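PDB 2YZQ: putative uncharacterized protein PH1780 from Pyrococcus horikoshii, which is of unknown function but binds S-adenosylmethionine and, as a protein of four CBS domains, probably senses this ligand. Local coordinates for residues L107-K119 against G266-V278. Numbering follows the deposited sequence.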
loop_
_atom_site.group_PDB
_atom_site.type_symbol
_atom_site.label_atom_id
_atom_site.label_comp_id
_atom_site.label_asym_id
_atom_site.label_seq_id
_atom_site.Cartn_x
_atom_site.Cartn_y
_atom_site.Cartn_z
ATOM N N LEU A 107 -12.770 3.336 1.371
ATOM C CA LEU A 107 -12.241 2.176 0.667
ATOM C C LEU A 107 -10.751 2.372 0.447
ATOM O O LEU A 107 -10.338 3.341 -0.182
ATOM C CB LEU A 107 -12.936 2.017 -0.682
ATOM C CG LEU A 107 -12.403 0.909 -1.594
ATOM C CD1 LEU A 107 -12.725 -0.455 -0.992
ATOM C CD2 LEU A 107 -13.023 1.044 -2.973
ATOM N N THR A 108 -9.950 1.451 0.969
ATOM C CA THR A 108 -8.502 1.548 0.820
ATOM C C THR A 108 -7.957 0.469 -0.098
ATOM O O THR A 108 -8.656 -0.471 -0.461
ATOM C CB THR A 108 -7.781 1.389 2.168
ATOM O OG1 THR A 108 -7.889 0.029 2.612
ATOM C CG2 THR A 108 -8.393 2.305 3.211
ATOM N N VAL A 109 -6.692 0.620 -0.475
ATOM C CA VAL A 109 -6.040 -0.371 -1.314
ATOM C C VAL A 109 -6.023 -1.672 -0.520
ATOM O O VAL A 109 -6.250 -2.748 -1.071
ATOM C CB VAL A 109 -4.590 0.041 -1.643
ATOM C CG1 VAL A 109 -3.866 -1.114 -2.318
ATOM C CG2 VAL A 109 -4.593 1.257 -2.552
ATOM N N GLY A 110 -5.765 -1.553 0.779
ATOM C CA GLY A 110 -5.734 -2.718 1.646
ATOM C C GLY A 110 -7.048 -3.477 1.605
ATOM O O GLY A 110 -7.060 -4.708 1.547
ATOM N N ASP A 111 -8.157 -2.745 1.631
ATOM C CA ASP A 111 -9.473 -3.375 1.587
ATOM C C ASP A 111 -9.651 -4.171 0.304
ATOM O O ASP A 111 -10.186 -5.278 0.318
ATOM C CB ASP A 111 -10.594 -2.334 1.661
ATOM C CG ASP A 111 -10.642 -1.604 2.985
ATOM O OD1 ASP A 111 -10.389 -2.234 4.034
ATOM O OD2 ASP A 111 -10.958 -0.395 2.973
ATOM N N ILE A 112 -9.216 -3.598 -0.812
ATOM C CA ILE A 112 -9.355 -4.273 -2.092
ATOM C C ILE A 112 -8.536 -5.561 -2.107
ATOM O O ILE A 112 -9.000 -6.587 -2.584
ATOM C CB ILE A 112 -8.935 -3.344 -3.251
ATOM C CG1 ILE A 112 -9.908 -2.159 -3.319
ATOM C CG2 ILE A 112 -8.927 -4.114 -4.567
ATOM C CD1 ILE A 112 -9.617 -1.165 -4.416
ATOM N N ILE A 113 -7.329 -5.511 -1.561
ATOM C CA ILE A 113 -6.474 -6.694 -1.519
ATOM C C ILE A 113 -7.050 -7.796 -0.626
ATOM O O ILE A 113 -7.230 -8.935 -1.061
ATOM C CB ILE A 113 -5.062 -6.346 -0.988
ATOM C CG1 ILE A 113 -4.384 -5.340 -1.920
ATOM C CG2 ILE A 113 -4.229 -7.619 -0.835
ATOM C CD1 ILE A 113 -4.313 -5.775 -3.357
ATOM N N ARG A 114 -7.345 -7.439 0.618
ATOM C CA ARG A 114 -7.850 -8.390 1.605
ATOM C C ARG A 114 -9.281 -8.893 1.429
ATOM O O ARG A 114 -9.552 -10.081 1.625
ATOM C CB ARG A 114 -7.710 -7.784 3.005
ATOM C CG ARG A 114 -6.273 -7.503 3.420
ATOM C CD ARG A 114 -6.213 -6.631 4.665
ATOM N NE ARG A 114 -6.715 -5.284 4.401
ATOM C CZ ARG A 114 -6.676 -4.283 5.275
ATOM N NH1 ARG A 114 -6.157 -4.473 6.482
ATOM N NH2 ARG A 114 -7.146 -3.089 4.941
ATOM N N ARG A 115 -10.192 -7.999 1.063
ATOM C CA ARG A 115 -11.598 -8.369 0.918
ATOM C C ARG A 115 -12.027 -8.773 -0.481
ATOM O O ARG A 115 -13.057 -9.427 -0.653
ATOM C CB ARG A 115 -12.482 -7.214 1.389
ATOM C CG ARG A 115 -12.242 -6.795 2.826
ATOM C CD ARG A 115 -12.956 -5.486 3.151
ATOM N NE ARG A 115 -12.726 -5.086 4.538
ATOM C CZ ARG A 115 -13.071 -3.909 5.051
ATOM N NH1 ARG A 115 -13.666 -2.996 4.294
ATOM N NH2 ARG A 115 -12.819 -3.642 6.327
ATOM N N TYR A 116 -11.241 -8.397 -1.482
ATOM C CA TYR A 116 -11.599 -8.706 -2.856
ATOM C C TYR A 116 -10.640 -9.652 -3.575
ATOM O O TYR A 116 -10.972 -10.814 -3.812
ATOM C CB TYR A 116 -11.744 -7.396 -3.635
ATOM C CG TYR A 116 -12.219 -7.561 -5.056
ATOM C CD1 TYR A 116 -13.431 -8.187 -5.341
ATOM C CD2 TYR A 116 -11.466 -7.065 -6.120
ATOM C CE1 TYR A 116 -13.885 -8.313 -6.649
ATOM C CE2 TYR A 116 -11.911 -7.183 -7.428
ATOM C CZ TYR A 116 -13.120 -7.808 -7.687
ATOM O OH TYR A 116 -13.569 -7.924 -8.984
ATOM N N PHE A 117 -9.448 -9.175 -3.920
ATOM C CA PHE A 117 -8.508 -10.034 -4.632
ATOM C C PHE A 117 -8.198 -11.347 -3.916
ATOM O O PHE A 117 -8.093 -12.393 -4.549
ATOM C CB PHE A 117 -7.192 -9.292 -4.916
ATOM C CG PHE A 117 -7.310 -8.212 -5.963
ATOM C CD1 PHE A 117 -7.965 -8.455 -7.167
ATOM C CD2 PHE A 117 -6.741 -6.961 -5.753
ATOM C CE1 PHE A 117 -8.049 -7.464 -8.148
ATOM C CE2 PHE A 117 -6.818 -5.966 -6.727
ATOM C CZ PHE A 117 -7.474 -6.219 -7.924
ATOM N N ALA A 118 -8.051 -11.294 -2.598
ATOM C CA ALA A 118 -7.734 -12.493 -1.826
ATOM C C ALA A 118 -8.920 -13.424 -1.595
ATOM O O ALA A 118 -8.734 -14.562 -1.165
ATOM C CB ALA A 118 -7.131 -12.100 -0.486
ATOM N N LYS A 119 -10.128 -12.952 -1.889
ATOM C CA LYS A 119 -11.329 -13.759 -1.664
ATOM C C LYS A 119 -12.114 -14.151 -2.912
ATOM O O LYS A 119 -12.818 -15.165 -2.913
ATOM C CB LYS A 119 -12.271 -13.026 -0.703
ATOM C CG LYS A 119 -11.684 -12.750 0.670
ATOM C CD LYS A 119 -11.369 -14.037 1.407
ATOM C CE LYS A 119 -10.792 -13.761 2.784
ATOM N NZ LYS A 119 -11.736 -12.994 3.643
ATOM N N GLY A 266 11.792 -7.596 -10.356
ATOM C CA GLY A 266 10.686 -6.664 -10.237
ATOM C C GLY A 266 10.069 -6.639 -8.855
ATOM O O GLY A 266 10.610 -7.207 -7.908
ATOM N N LEU A 267 8.918 -5.985 -8.745
ATOM C CA LEU A 267 8.226 -5.878 -7.471
ATOM C C LEU A 267 6.735 -5.772 -7.736
ATOM O O LEU A 267 6.316 -5.020 -8.613
ATOM C CB LEU A 267 8.697 -4.617 -6.734
ATOM C CG LEU A 267 8.113 -4.346 -5.342
ATOM C CD1 LEU A 267 8.687 -5.355 -4.355
ATOM C CD2 LEU A 267 8.444 -2.926 -4.902
ATOM N N ILE A 268 5.933 -6.553 -7.020
ATOM C CA ILE A 268 4.490 -6.443 -7.191
ATOM C C ILE A 268 3.939 -5.822 -5.906
ATOM O O ILE A 268 3.991 -6.428 -4.837
ATOM C CB ILE A 268 3.812 -7.819 -7.500
ATOM C CG1 ILE A 268 2.311 -7.612 -7.727
ATOM C CG2 ILE A 268 4.068 -8.833 -6.380
ATOM C CD1 ILE A 268 1.988 -6.810 -8.979
ATOM N N ARG A 269 3.459 -4.585 -6.022
ATOM C CA ARG A 269 2.905 -3.839 -4.894
ATOM C C ARG A 269 1.397 -4.009 -4.920
ATOM O O ARG A 269 0.825 -4.348 -5.959
ATOM C CB ARG A 269 3.214 -2.341 -5.030
ATOM C CG ARG A 269 4.702 -1.982 -5.171
ATOM C CD ARG A 269 4.828 -0.493 -5.481
ATOM N NE ARG A 269 4.205 -0.190 -6.765
ATOM C CZ ARG A 269 3.766 1.011 -7.127
ATOM N NH1 ARG A 269 3.878 2.044 -6.303
ATOM N NH2 ARG A 269 3.208 1.177 -8.320
ATOM N N ASP A 270 0.752 -3.771 -3.783
ATOM C CA ASP A 270 -0.697 -3.876 -3.738
ATOM C C ASP A 270 -1.283 -2.883 -4.740
ATOM O O ASP A 270 -2.264 -3.172 -5.422
ATOM C CB ASP A 270 -1.233 -3.604 -2.312
ATOM C CG ASP A 270 -0.633 -2.356 -1.653
ATOM O OD1 ASP A 270 0.001 -1.522 -2.331
ATOM O OD2 ASP A 270 -0.822 -2.195 -0.421
ATOM N N PHE A 271 -0.643 -1.725 -4.844
ATOM C CA PHE A 271 -1.077 -0.669 -5.748
ATOM C C PHE A 271 -1.041 -1.129 -7.207
ATOM O O PHE A 271 -1.841 -0.683 -8.029
ATOM C CB PHE A 271 -0.175 0.558 -5.575
ATOM C CG PHE A 271 -0.839 1.860 -5.933
ATOM C CD1 PHE A 271 -1.843 2.386 -5.124
ATOM C CD2 PHE A 271 -0.459 2.563 -7.071
ATOM C CE1 PHE A 271 -2.459 3.597 -5.442
ATOM C CE2 PHE A 271 -1.072 3.778 -7.401
ATOM C CZ PHE A 271 -2.074 4.293 -6.581
ATOM N N ASP A 272 -0.113 -2.027 -7.526
ATOM C CA ASP A 272 0.012 -2.523 -8.892
ATOM C C ASP A 272 -1.141 -3.443 -9.257
ATOM O O ASP A 272 -1.511 -3.561 -10.425
ATOM C CB ASP A 272 1.339 -3.266 -9.074
ATOM C CG ASP A 272 2.538 -2.348 -8.955
ATOM O OD1 ASP A 272 2.536 -1.299 -9.624
ATOM O OD2 ASP A 272 3.479 -2.673 -8.198
ATOM N N LEU A 273 -1.702 -4.106 -8.254
ATOM C CA LEU A 273 -2.813 -5.014 -8.492
ATOM C C LEU A 273 -4.072 -4.257 -8.913
ATOM O O LEU A 273 -4.958 -4.827 -9.546
ATOM C CB LEU A 273 -3.069 -5.855 -7.237
ATOM C CG LEU A 273 -1.923 -6.819 -6.908
ATOM C CD1 LEU A 273 -2.243 -7.595 -5.639
ATOM C CD2 LEU A 273 -1.706 -7.775 -8.073
ATOM N N LEU A 274 -4.140 -2.969 -8.585
ATOM C CA LEU A 274 -5.296 -2.155 -8.957
ATOM C C LEU A 274 -5.435 -2.095 -10.476
ATOM O O LEU A 274 -6.534 -1.961 -11.008
ATOM C CB LEU A 274 -5.151 -0.734 -8.409
ATOM C CG LEU A 274 -5.091 -0.569 -6.888
ATOM C CD1 LEU A 274 -4.858 0.889 -6.552
ATOM C CD2 LEU A 274 -6.387 -1.065 -6.256
ATOM N N LYS A 275 -4.311 -2.205 -11.174
ATOM C CA LYS A 275 -4.321 -2.148 -12.628
ATOM C C LYS A 275 -5.107 -3.301 -13.247
ATOM O O LYS A 275 -5.564 -3.218 -14.390
ATOM C CB LYS A 275 -2.885 -2.140 -13.151
ATOM C CG LYS A 275 -2.054 -0.997 -12.581
ATOM C CD LYS A 275 -0.660 -0.966 -13.178
ATOM C CE LYS A 275 0.121 -2.227 -12.844
ATOM N NZ LYS A 275 1.435 -2.222 -13.551
ATOM N N VAL A 276 -5.256 -4.384 -12.491
ATOM C CA VAL A 276 -5.998 -5.540 -12.966
ATOM C C VAL A 276 -7.471 -5.173 -13.158
ATOM O O VAL A 276 -8.133 -5.676 -14.066
ATOM C CB VAL A 276 -5.902 -6.706 -11.962
ATOM C CG1 VAL A 276 -6.753 -7.876 -12.432
ATOM C CG2 VAL A 276 -4.448 -7.123 -11.801
ATOM N N LEU A 277 -7.973 -4.292 -12.299
ATOM C CA LEU A 277 -9.366 -3.859 -12.362
ATOM C C LEU A 277 -9.673 -2.954 -13.553
ATOM O O LEU A 277 -10.834 -2.762 -13.906
ATOM C CB LEU A 277 -9.753 -3.144 -11.066
ATOM C CG LEU A 277 -9.960 -4.045 -9.849
ATOM C CD1 LEU A 277 -10.027 -3.209 -8.580
ATOM C CD2 LEU A 277 -11.238 -4.848 -10.033
ATOM N N VAL A 278 -8.635 -2.395 -14.163
ATOM C CA VAL A 278 -8.821 -1.519 -15.313
ATOM C C VAL A 278 -9.004 -2.346 -16.581
ATOM O O VAL A 278 -10.061 -2.198 -17.230
ATOM C CB VAL A 278 -7.614 -0.576 -15.502
ATOM C CG1 VAL A 278 -7.836 0.313 -16.719
ATOM C CG2 VAL A 278 -7.421 0.271 -14.254
#
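Part of the joint between two CBS domain pairs is formed where helix 109-117 packs on the helical turns that follow strand 263-269: Val109, Ile113 and Phe117 meet Asp270, Leu273 and Leu277, and no hydrogen bond crosses between them. Val109 works with both branches. With CG1 anti to the backbone N (chi1 170°), that methyl lies 3.5 Å from Asp270 CG, while CG2 comes to the edge of the Phe271 ring, CD1 at 3.9 Å. One turn further on, Ile113 lays CG1 against Asp270 CB at 3.6 Å and sends CD1 to Leu273 CD1. Ile112 and Leu274 cross at about a right angle, CD1 of the former 3.7 Å from CD2 of the latter. At the far end the side chains of Phe117 and Leu273 run antiparallel alongside one another, Phe117 CZ lying 3.3 Å from Leu273 O and 3.8 Å from Leu277 CG. With an alanine here in place of Phe117, the ring's contacts would be gone, which would probably open a gap between helix 109-117 and the Leu273 and Leu277 side. Tyr116 CE2 meets Leu277 CD2 at 3.6 Å. The buried carboxylate of Asp270 is balanced by a salt bridge from OD2 to Arg92 NH2. Helix 240-250 packs on Ile113 and Phe117, and helix 79-89 covers Phe271 and Leu277.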